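Local coordinates for putative thiol-disulfide oxidoreductase (Bacteroides vulgatus, PDB 4GRF), which probably carries out thiol-disulfide exchange through a redox-active cysteine pair, this chain being the thioredoxin domain of a longer protein, at residues P10-I15 and V32-W37; E103-V108 and H112-D117; I122-L127 and Y133-K138. All blocks are in the same frame, centred on the assembly; numbering follows the deposited sequence. Where two conformers were deposited one is given.

Contact 1: P10-I15 and V32-W37; sequences PAITGI and VLVDFW
Ile12 and Phe36 reach toward each other from opposite directions, and they meet at the end of the isoleucine chain: Ile12 CD1 lies 3.7 Å from Phe36 CZ. The next ring atom, Phe36 CE2, is 4.0 Å from Ile12 CD1, so the methyl sits by the far end of the ring, on an oblique line that is neither squarely over the face nor at the edge. The same methyl also touches Val34, with Ile12 CD1 4.1 Å from Val34 CG1. One terminal carbon therefore bears on two residues of the strand, two positions apart and on the same side of it.

The torsions explain this reach. In Ile12 the CG1 branch is anti to the carbonyl carbon (chi1 -53°) and chi2 is extended at 171°, which carries CD1 toward the strand across a separation of 10.1 Å from Ile12 CA to Val34 CA, the nearest CA pair. No hydrogen bond joins the two segments, and the contact is small and wholly apolar, burying 88 Å² with both sides summed.

Strand 31-37 is the central strand of the five-stranded mixed sheet of this thioredoxin fold, flanked by parallel strand 63-69 and antiparallel strand 112-116. Residues 10-15 run instead into strand 13-15, which pairs with strand 21-23 in a separate small antiparallel sheet, and Ile12 is the residue that packs this N-terminal part onto the central strand. Tyr105 lies beside both Ile12 and Phe36: its ring meets that of Phe36 with the planes at about 55°, and it also touches Ile12. Ile12 also touches Tyr66 of strand 63-69, and Val34 touches Ile114 and Val116 of strand 112-116.

Contact 2: E103-V108 and H112-D117; sequences ESYCIV and HIILVD. With GSH (glutathione), chain H.
The end of helix 95-104 and the loop after it pack on strand 112-116 through Tyr105 and Ile107, with the glutathione-bearing Cys106 between them. Ile107 lies over one face of the His112 imidazole in a CH-pi contact: Ile107 CG1 is 4.0 Å from the ring centroid of His112, 23° off the normal. It is displaced toward the rim, and its shortest distance is 3.7 Å, from Ile107 CG1 to His112 CD2. His112 has CG anti to its backbone N (chi1 -169°), which swings the ring out from the strand toward the loop.

A water joins the two segments on the polar side. It donates to Tyr105 O at 2.9 Å and lies 2.6 Å from His112 NE2, so the imidazole nitrogen is tied to the loop backbone although Tyr105 O and His112 NE2 themselves are 4.4 Å apart.

The helix ends in a Schellman motif: Cys106 has positive phi (47°), and two backbone bonds run back into the last turn, one of them from Cys106 N to Glu103 O at 2.9 Å. In the conformer given, Cys106 SG is joined to SG2 of glutathione by a mixed disulfide of 2.0 Å. Glutathione is also hydrogen-bonded to Ser2 O. Cys41 and Cys44 form a disulfide in a CxxC at a helix start, consistent with the redox pair of thioredoxin-type proteins, and Cys106 is a cysteine apart from that pair.

Deeper in, Tyr105 and Ile114 cross at about a right angle, with Tyr105 CE2 3.7 Å from Ile114 CD1. The hydroxyl of Tyr105 is anchored beyond the contact by a hydrogen bond to Pro10 O.

Contact 3: I122-L127 and Y133-K138; sequences IVAKEL and YNTVEK. With GSH (glutathione), chain H.
Thr135 meets Ala124 and Leu127 with both of its branches, divided by a chi1 of -62°: CG2 is anti to the backbone N, while OG1 stands beside that N. Leu127 has its CG anti to the carbonyl carbon (chi1 -59°) and continues with chi2 extended at -178°, and these settings bring its CD2 methyl against the threonine. The two side chains cross at a slant. Leu127 CD2 lies 3.7 Å from Thr135 OG1 and 4.0 Å from Thr135 CG2, touching both branches at once. The CG2 methyl also packs against the strand, with Ala124 CB 3.8 Å from Thr135 CG2.

No hydrogen bond links the segments. The hydroxyl of Thr135 is bonded instead to Asp131 O, one turn back in its own helix, so OG1 meets the leucine methyl while its polar need is met within the helix.

In the thioredoxin fold the C-terminal helix, here 129-140, packs on the sheet, and this contact joins it to strand 122-124 at one edge of the sheet and to the chain just after that strand. A classic beta bulge marks the strand: Val123 and Ala124 both face Leu115 of strand 112-116. Leu127 and Val136 extend the packing inward onto Leu33 of the central strand.

Lys125 points the other way, away from the helix. Its extended chain carries Lys125 NZ to 3.4 Å from O31 of the glycine-end carboxylate of glutathione, a loose approach without hydrogen-bond geometry, whereas Lys125 NZ is hydrogen-bonded to Leu3 O.

How the contacts relate
From the N terminus, contact 1 comes first, closing a loop of 16 residues that holds strand 21-23 and brings the N-terminal part onto the central strand. Contact 2 follows, with only three residues between segments 103-108 and 112-117, and contact 3 has five residues between its segments, four of them the first turn of helix 129-140. They follow in series, with none nested or crossing. Strands 31-37, 112-116 and 122-124 lie side by side, so one sheet carries all three. Contacts 1 and 2 also meet directly, through Pro10 and Tyr105, while contacts 2 and 3 both reach glutathione, through Cys106 and Lys125.

Contact 1: P10-I15 and V32-W37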
loop_
_atom_site.group_PDB
_atom_site.type_symbol
_atom_site.label_atom_id
_atom_site.label_comp_id
_atom_site.label_asym_id
_atom_site.label_seq_id
_atom_site.Cartn_x
_atom_site.Cartn_y
_atom_site.Cartn_z
ATOM N N PRO A 10 12.099 2.970 -0.383
ATOM C CA PRO A 10 12.291 4.199 0.380
ATOM C C PRO A 10 11.320 4.393 1.543
ATOM O O PRO A 10 10.214 3.819 1.579
ATOM C CB PRO A 10 12.111 5.294 -0.669
ATOM C CG PRO A 10 12.458 4.647 -1.946
ATOM C CD PRO A 10 11.950 3.245 -1.821
ATOM N N ALA A 11 11.757 5.188 2.507
ATOM C CA ALA A 11 10.954 5.442 3.686
ATOM C C ALA A 11 9.593 6.066 3.332
ATOM O O ALA A 11 9.461 6.857 2.402
ATOM C CB ALA A 11 11.723 6.323 4.662
ATOM N N ILE A 12 8.578 5.681 4.106
ATOM C CA ILE A 12 7.246 6.257 4.023
ATOM C C ILE A 12 6.702 6.378 5.447
ATOM O O ILE A 12 6.790 5.418 6.233
ATOM C CB ILE A 12 6.246 5.359 3.246
ATOM C CG1 ILE A 12 6.750 4.951 1.859
ATOM C CG2 ILE A 12 4.896 6.063 3.092
ATOM C CD1 ILE A 12 5.860 3.906 1.213
ATOM N N THR A 13 6.142 7.543 5.782
ATOM C CA THR A 13 5.404 7.713 7.014
ATOM C C THR A 13 4.155 8.510 6.706
ATOM O O THR A 13 4.208 9.461 5.925
ATOM C CB THR A 13 6.200 8.475 8.088
ATOM O OG1 THR A 13 7.497 7.887 8.239
ATOM C CG2 THR A 13 5.484 8.405 9.420
ATOM N N GLY A 14 3.043 8.097 7.289
ATOM C CA GLY A 14 1.801 8.854 7.227
ATOM C C GLY A 14 1.056 8.685 8.543
ATOM O O GLY A 14 1.509 7.962 9.442
ATOM N N ILE A 15 -0.092 9.361 8.651
ATOM C CA ILE A 15 -0.950 9.266 9.817
ATOM C C ILE A 15 -2.100 8.291 9.556
ATOM O O ILE A 15 -2.773 8.373 8.525
ATOM C CB ILE A 15 -1.498 10.663 10.209
ATOM C CG1 ILE A 15 -0.365 11.692 10.304
ATOM C CG2 ILE A 15 -2.299 10.581 11.502
ATOM C CD1 ILE A 15 0.736 11.346 11.286
ATOM N N VAL A 32 4.865 -6.951 2.826
ATOM C CA VAL A 32 3.924 -5.853 2.835
ATOM C C VAL A 32 3.573 -5.495 1.404
ATOM O O VAL A 32 4.452 -5.182 0.617
ATOM C CB VAL A 32 4.553 -4.592 3.469
ATOM C CG1 VAL A 32 3.470 -3.534 3.686
ATOM C CG2 VAL A 32 5.247 -4.920 4.778
ATOM N N LEU A 33 2.288 -5.520 1.083
ATOM C CA LEU A 33 1.818 -4.932 -0.137
ATOM C C LEU A 33 1.637 -3.461 0.169
ATOM O O LEU A 33 0.937 -3.098 1.122
ATOM C CB LEU A 33 0.473 -5.542 -0.525
ATOM C CG LEU A 33 0.050 -5.699 -1.983
ATOM C CD1 LEU A 33 1.062 -6.461 -2.838
ATOM C CD2 LEU A 33 -1.268 -6.457 -1.989
ATOM N N VAL A 34 2.305 -2.618 -0.602
ATOM C CA VAL A 34 2.150 -1.184 -0.466
ATOM C C VAL A 34 1.270 -0.683 -1.623
ATOM O O VAL A 34 1.585 -0.913 -2.801
ATOM C CB VAL A 34 3.509 -0.487 -0.461
ATOM C CG1 VAL A 34 3.340 1.006 -0.232
ATOM C CG2 VAL A 34 4.391 -1.084 0.618
ATOM N N ASP A 35 0.145 -0.090 -1.255
ATOM C CA ASP A 35 -0.860 0.388 -2.196
ATOM C C ASP A 35 -0.918 1.901 -2.153
ATOM O O ASP A 35 -1.438 2.465 -1.193
ATOM C CB ASP A 35 -2.207 -0.193 -1.779
ATOM C CG ASP A 35 -3.337 0.275 -2.630
ATOM O OD1 ASP A 35 -3.067 0.725 -3.757
ATOM O OD2 ASP A 35 -4.498 0.199 -2.147
ATOM N N PHE A 36 -0.338 2.552 -3.157
ATOM C CA PHE A 36 -0.423 3.996 -3.298
ATOM C C PHE A 36 -1.691 4.349 -4.083
ATOM O O PHE A 36 -1.925 3.854 -5.192
ATOM C CB PHE A 36 0.776 4.561 -4.056
ATOM C CG PHE A 36 2.125 4.333 -3.399
ATOM C CD1 PHE A 36 2.832 3.170 -3.624
ATOM C CD2 PHE A 36 2.704 5.310 -2.609
ATOM C CE1 PHE A 36 4.088 2.979 -3.044
ATOM C CE2 PHE A 36 3.953 5.125 -2.043
ATOM C CZ PHE A 36 4.629 3.956 -2.250
ATOM N N TRP A 37 -2.498 5.227 -3.504
ATOM C CA TRP A 37 -3.837 5.489 -4.033
ATOM C C TRP A 37 -4.372 6.836 -3.573
ATOM O O TRP A 37 -3.746 7.548 -2.797
ATOM C CB TRP A 37 -4.794 4.371 -3.598
ATOM C CG TRP A 37 -5.142 4.428 -2.142
ATOM C CD1 TRP A 37 -4.314 4.161 -1.088
ATOM C CD2 TRP A 37 -6.400 4.776 -1.575
ATOM N NE1 TRP A 37 -4.971 4.320 0.089
ATOM C CE2 TRP A 37 -6.255 4.721 -0.176
ATOM C CE3 TRP A 37 -7.627 5.170 -2.111
ATOM C CZ2 TRP A 37 -7.288 5.011 0.693
ATOM C CZ3 TRP A 37 -8.650 5.463 -1.245
ATOM C CH2 TRP A 37 -8.477 5.378 0.148
#

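Contact 2: E103-V108 and H112-D117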
loop_
_atom_site.group_PDB
_atom_site.type_symbol
_atom_site.label_atom_id
_atom_site.label_comp_id
_atom_site.label_asym_id
_atom_site.label_seq_id
_atom_site.Cartn_x
_atom_site.Cartn_y
_atom_site.Cartn_z
ATOM N N GLU A 103 8.232 10.990 -5.703
ATOM C CA GLU A 103 9.489 11.053 -6.428
ATOM C C GLU A 103 10.397 9.894 -6.031
ATOM O O GLU A 103 10.994 9.255 -6.886
ATOM C CB GLU A 103 10.174 12.387 -6.190
ATOM C CG GLU A 103 9.475 13.540 -6.890
ATOM C CD GLU A 103 10.153 14.867 -6.625
ATOM O OE1 GLU A 103 11.202 14.863 -5.943
ATOM O OE2 GLU A 103 9.637 15.905 -7.094
ATOM N N SER A 104 10.464 9.594 -4.739
ATOM C CA SER A 104 11.358 8.545 -4.258
ATOM C C SER A 104 10.993 7.162 -4.815
ATOM O O SER A 104 11.865 6.327 -4.994
ATOM C CB SER A 104 11.404 8.530 -2.721
ATOM O OG SER A 104 10.264 7.912 -2.157
ATOM N N TYR A 105 9.698 6.924 -5.075
ATOM C CA TYR A 105 9.240 5.667 -5.665
ATOM C C TYR A 105 9.066 5.769 -7.171
ATOM O O TYR A 105 8.671 4.800 -7.820
ATOM C CB TYR A 105 7.923 5.209 -5.012
ATOM C CG TYR A 105 8.132 4.508 -3.686
ATOM C CD1 TYR A 105 8.273 5.233 -2.505
ATOM C CD2 TYR A 105 8.202 3.112 -3.618
ATOM C CE1 TYR A 105 8.456 4.590 -1.291
ATOM C CE2 TYR A 105 8.379 2.452 -2.419
ATOM C CZ TYR A 105 8.525 3.178 -1.259
ATOM O OH TYR A 105 8.710 2.516 -0.089
ATOM N N CYS A 106 9.388 6.948 -7.701
ATOM C CA CYS A 106 9.208 7.282 -9.106
ATOM C C CYS A 106 7.830 6.893 -9.623
ATOM O O CYS A 106 7.688 6.213 -10.646
ATOM C CB CYS A 106 10.252 6.639 -9.986
ATOM S SG CYS A 106 9.980 7.186 -11.675
ATOM N N ILE A 107 6.815 7.339 -8.895
ATOM C CA ILE A 107 5.447 6.992 -9.223
ATOM C C ILE A 107 4.910 7.952 -10.241
ATOM O O ILE A 107 4.834 9.161 -10.009
ATOM C CB ILE A 107 4.531 7.003 -7.995
ATOM C CG1 ILE A 107 4.977 5.913 -7.014
ATOM C CG2 ILE A 107 3.086 6.765 -8.396
ATOM C CD1 ILE A 107 4.322 6.010 -5.646
ATOM N N VAL A 108 4.539 7.373 -11.370
ATOM C CA VAL A 108 4.045 8.104 -12.509
ATOM C C VAL A 108 2.529 8.002 -12.610
ATOM O O VAL A 108 1.847 8.960 -12.982
ATOM C CB VAL A 108 4.681 7.512 -13.784
ATOM C CG1 VAL A 108 4.128 8.166 -15.026
ATOM C CG2 VAL A 108 6.200 7.644 -13.720
ATOM N N HIS A 112 -0.602 2.197 -7.892
ATOM C CA HIS A 112 0.762 1.746 -7.810
ATOM C C HIS A 112 0.832 0.767 -6.634
ATOM O O HIS A 112 0.739 1.169 -5.453
ATOM C CB HIS A 112 1.721 2.892 -7.595
ATOM C CG HIS A 112 3.138 2.499 -7.768
ATOM N ND1 HIS A 112 3.664 2.177 -8.999
ATOM C CD2 HIS A 112 4.145 2.361 -6.879
ATOM C CE1 HIS A 112 4.934 1.852 -8.857
ATOM N NE2 HIS A 112 5.253 1.963 -7.581
ATOM N N ILE A 113 0.913 -0.518 -6.971
ATOM C CA ILE A 113 0.885 -1.556 -5.945
ATOM C C ILE A 113 2.113 -2.455 -6.080
ATOM O O ILE A 113 2.332 -3.085 -7.125
ATOM C CB ILE A 113 -0.382 -2.411 -6.049
ATOM C CG1 ILE A 113 -1.621 -1.520 -6.064
ATOM C CG2 ILE A 113 -0.438 -3.397 -4.893
ATOM C CD1 ILE A 113 -2.926 -2.282 -6.224
ATOM N N ILE A 114 2.904 -2.499 -5.020
ATOM C CA ILE A 114 4.155 -3.232 -5.007
ATOM C C ILE A 114 4.197 -4.173 -3.798
ATOM O O ILE A 114 3.447 -4.000 -2.855
ATOM C CB ILE A 114 5.370 -2.297 -4.953
ATOM C CG1 ILE A 114 5.337 -1.428 -3.683
ATOM C CG2 ILE A 114 5.402 -1.404 -6.194
ATOM C CD1 ILE A 114 6.568 -0.576 -3.490
ATOM N N LEU A 115 5.088 -5.159 -3.842
ATOM C CA LEU A 115 5.286 -6.095 -2.747
ATOM C C LEU A 115 6.686 -5.904 -2.210
ATOM O O LEU A 115 7.662 -5.946 -2.975
ATOM C CB LEU A 115 5.114 -7.556 -3.181
ATOM C CG LEU A 115 5.183 -8.583 -2.031
ATOM C CD1 LEU A 115 4.142 -8.315 -0.945
ATOM C CD2 LEU A 115 5.070 -10.002 -2.567
ATOM N N VAL A 116 6.756 -5.627 -0.914
ATOM C CA VAL A 116 8.014 -5.451 -0.190
ATOM C C VAL A 116 8.281 -6.669 0.712
ATOM O O VAL A 116 7.388 -7.156 1.392
ATOM C CB VAL A 116 7.963 -4.154 0.635
ATOM C CG1 VAL A 116 9.238 -3.975 1.451
ATOM C CG2 VAL A 116 7.721 -2.959 -0.284
ATOM N N ASP A 117 9.525 -7.157 0.715
ATOM C CA ASP A 117 9.858 -8.339 1.524
ATOM C C ASP A 117 10.178 -7.959 2.980
ATOM O O ASP A 117 10.179 -6.788 3.350
ATOM C CB ASP A 117 10.944 -9.194 0.821
ATOM C CG ASP A 117 12.349 -8.597 0.906
ATOM O OD1 ASP A 117 12.550 -7.624 1.648
ATOM O OD2 ASP A 117 13.268 -9.132 0.226
HETATM N N1 GSH H . 18.393 4.672 -7.520
HETATM C CA1 GSH H . 17.573 5.131 -8.674
HETATM C C1 GSH H . 18.319 6.112 -9.537
HETATM O O11 GSH H . 18.342 5.927 -10.774
HETATM O O12 GSH H . 18.889 7.083 -8.987
HETATM C CB1 GSH H . 16.281 5.747 -8.140
HETATM C CG1 GSH H . 15.555 6.565 -9.205
HETATM C CD1 GSH H . 14.670 5.682 -10.060
HETATM O OE1 GSH H . 14.531 4.487 -9.842
HETATM N N2 GSH H . 14.034 6.287 -11.061
HETATM C CA2 GSH H . 13.113 5.554 -11.899
HETATM C C2 GSH H . 13.779 4.404 -12.595
HETATM O O2 GSH H . 14.822 4.559 -13.213
HETATM C CB2 GSH H . 12.477 6.481 -12.935
HETATM S SG2 GSH H . 11.791 7.980 -12.200
HETATM N N3 GSH H . 13.134 3.249 -12.480
HETATM C CA3 GSH H . 13.559 2.013 -13.107
HETATM C C3 GSH H . 12.436 0.991 -13.067
HETATM O O31 GSH H . 12.652 -0.143 -13.534
HETATM O O32 GSH H . 11.329 1.309 -12.564
HETATM O O HOH W 1 7.734 2.211 -6.902
#

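Contact 3: I122-L127 and Y133-K138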
loop_
_atom_site.group_PDB
_atom_site.type_symbol
_atom_site.label_atom_id
_atom_site.label_comp_id
_atom_site.label_asym_id
_atom_site.label_seq_id
_atom_site.Cartn_x
_atom_site.Cartn_y
_atom_site.Cartn_z
ATOM N N ILE A 122 12.002 -4.325 -2.550
ATOM C CA ILE A 122 10.867 -4.467 -3.456
ATOM C C ILE A 122 11.043 -5.736 -4.287
ATOM O O ILE A 122 12.021 -5.869 -5.028
ATOM C CB ILE A 122 10.729 -3.241 -4.369
ATOM C CG1 ILE A 122 10.520 -1.997 -3.508
ATOM C CG2 ILE A 122 9.581 -3.416 -5.345
ATOM C CD1 ILE A 122 10.543 -0.696 -4.269
ATOM N N VAL A 123 10.104 -6.666 -4.178
ATOM C CA VAL A 123 10.267 -7.948 -4.867
ATOM C C VAL A 123 9.278 -8.176 -5.994
ATOM O O VAL A 123 9.435 -9.113 -6.770
ATOM C CB VAL A 123 10.258 -9.147 -3.885
ATOM C CG1 VAL A 123 11.471 -9.081 -2.966
ATOM C CG2 VAL A 123 8.963 -9.215 -3.088
ATOM N N ALA A 124 8.260 -7.325 -6.075
ATOM C CA ALA A 124 7.292 -7.377 -7.157
ATOM C C ALA A 124 6.589 -6.044 -7.322
ATOM O O ALA A 124 6.432 -5.264 -6.371
ATOM C CB ALA A 124 6.274 -8.486 -6.911
ATOM N N LYS A 125 6.180 -5.769 -8.553
ATOM C CA LYS A 125 5.408 -4.573 -8.844
ATOM C C LYS A 125 4.341 -4.841 -9.919
ATOM O O LYS A 125 4.194 -5.975 -10.419
ATOM C CB LYS A 125 6.345 -3.446 -9.283
ATOM C CG LYS A 125 7.353 -3.861 -10.342
ATOM C CD LYS A 125 8.197 -2.676 -10.797
ATOM C CE LYS A 125 9.194 -3.098 -11.862
ATOM N NZ LYS A 125 10.083 -1.968 -12.253
ATOM N N GLU A 126 3.598 -3.790 -10.254
ATOM C CA GLU A 126 2.513 -3.873 -11.242
ATOM C C GLU A 126 1.503 -4.960 -10.913
ATOM O O GLU A 126 1.058 -5.704 -11.795
ATOM C CB GLU A 126 3.070 -4.091 -12.649
ATOM C CG GLU A 126 3.824 -2.903 -13.228
ATOM C CD GLU A 126 2.914 -1.717 -13.525
ATOM O OE1 GLU A 126 1.701 -1.926 -13.774
ATOM O OE2 GLU A 126 3.413 -0.574 -13.512
ATOM N N LEU A 127 1.121 -5.028 -9.641
ATOM C CA LEU A 127 0.219 -6.051 -9.149
ATOM C C LEU A 127 -1.242 -5.607 -9.280
ATOM O O LEU A 127 -1.609 -4.547 -8.798
ATOM C CB LEU A 127 0.559 -6.352 -7.685
ATOM C CG LEU A 127 2.001 -6.831 -7.513
ATOM C CD1 LEU A 127 2.294 -7.172 -6.066
ATOM C CD2 LEU A 127 2.265 -8.047 -8.375
ATOM N N TYR A 133 -3.170 -11.558 -5.628
ATOM C CA TYR A 133 -3.285 -12.712 -4.750
ATOM C C TYR A 133 -2.217 -13.769 -5.067
ATOM O O TYR A 133 -1.514 -14.260 -4.174
ATOM C CB TYR A 133 -4.678 -13.331 -4.916
ATOM C CG TYR A 133 -4.941 -14.462 -3.969
ATOM C CD1 TYR A 133 -4.488 -15.751 -4.262
ATOM C CD2 TYR A 133 -5.630 -14.261 -2.787
ATOM C CE1 TYR A 133 -4.712 -16.794 -3.400
ATOM C CE2 TYR A 133 -5.867 -15.304 -1.916
ATOM C CZ TYR A 133 -5.411 -16.562 -2.229
ATOM O OH TYR A 133 -5.649 -17.594 -1.371
ATOM N N ASN A 134 -2.111 -14.145 -6.332
ATOM C CA ASN A 134 -1.183 -15.218 -6.709
ATOM C C ASN A 134 0.265 -14.855 -6.414
ATOM O O ASN A 134 1.036 -15.709 -5.979
ATOM C CB ASN A 134 -1.361 -15.613 -8.174
ATOM C CG ASN A 134 -2.773 -16.083 -8.470
ATOM O OD1 ASN A 134 -3.508 -16.502 -7.567
ATOM N ND2 ASN A 134 -3.168 -15.988 -9.724
ATOM N N THR A 135 0.622 -13.582 -6.590
ATOM C CA THR A 135 1.983 -13.141 -6.314
ATOM C C THR A 135 2.279 -13.172 -4.825
ATOM O O THR A 135 3.337 -13.657 -4.391
ATOM C CB THR A 135 2.258 -11.732 -6.893
ATOM O OG1 THR A 135 2.118 -11.783 -8.313
ATOM C CG2 THR A 135 3.675 -11.269 -6.541
ATOM N N VAL A 136 1.336 -12.708 -4.008
ATOM C CA VAL A 136 1.551 -12.754 -2.582
ATOM C C VAL A 136 1.651 -14.201 -2.117
ATOM O O VAL A 136 2.493 -14.535 -1.294
ATOM C CB VAL A 136 0.445 -12.003 -1.803
ATOM C CG1 VAL A 136 0.555 -12.263 -0.315
ATOM C CG2 VAL A 136 0.530 -10.508 -2.108
ATOM N N GLU A 137 0.793 -15.064 -2.641
ATOM C CA GLU A 137 0.814 -16.478 -2.257
ATOM C C GLU A 137 2.198 -17.087 -2.505
ATOM O O GLU A 137 2.758 -17.786 -1.644
ATOM C CB GLU A 137 -0.230 -17.232 -3.069
ATOM C CG GLU A 137 -0.368 -18.695 -2.700
ATOM C CD GLU A 137 -1.466 -19.366 -3.504
ATOM O OE1 GLU A 137 -1.730 -18.916 -4.637
ATOM O OE2 GLU A 137 -2.061 -20.330 -3.004
ATOM N N LYS A 138 2.731 -16.800 -3.684
ATOM C CA LYS A 138 4.051 -17.268 -4.095
ATOM C C LYS A 138 5.163 -16.901 -3.120
ATOM O O LYS A 138 6.021 -17.723 -2.802
ATOM C CB LYS A 138 4.358 -16.724 -5.492
ATOM C CG LYS A 138 5.792 -16.873 -5.969
ATOM C CD LYS A 138 5.980 -16.131 -7.292
ATOM C CE LYS A 138 7.342 -16.388 -7.923
ATOM N NZ LYS A 138 8.475 -15.860 -7.112
HETATM N N1 GSH H . 18.393 4.672 -7.520
HETATM C CA1 GSH H . 17.573 5.131 -8.674
HETATM C C1 GSH H . 18.319 6.112 -9.537
HETATM O O11 GSH H . 18.342 5.927 -10.774
HETATM O O12 GSH H . 18.889 7.083 -8.987
HETATM C CB1 GSH H . 16.281 5.747 -8.140
HETATM C CG1 GSH H . 15.555 6.565 -9.205
HETATM C CD1 GSH H . 14.670 5.682 -10.060
HETATM O OE1 GSH H . 14.531 4.487 -9.842
HETATM N N2 GSH H . 14.034 6.287 -11.061
HETATM C CA2 GSH H . 13.113 5.554 -11.899
HETATM C C2 GSH H . 13.779 4.404 -12.595
HETATM O O2 GSH H . 14.822 4.559 -13.213
HETATM C CB2 GSH H . 12.477 6.481 -12.935
HETATM S SG2 GSH H . 11.791 7.980 -12.200
HETATM N N3 GSH H . 13.134 3.249 -12.480
HETATM C CA3 GSH H . 13.559 2.013 -13.107
HETATM C C3 GSH H . 12.436 0.991 -13.067
HETATM O O31 GSH H . 12.652 -0.143 -13.534
HETATM O O32 GSH H . 11.329 1.309 -12.564
#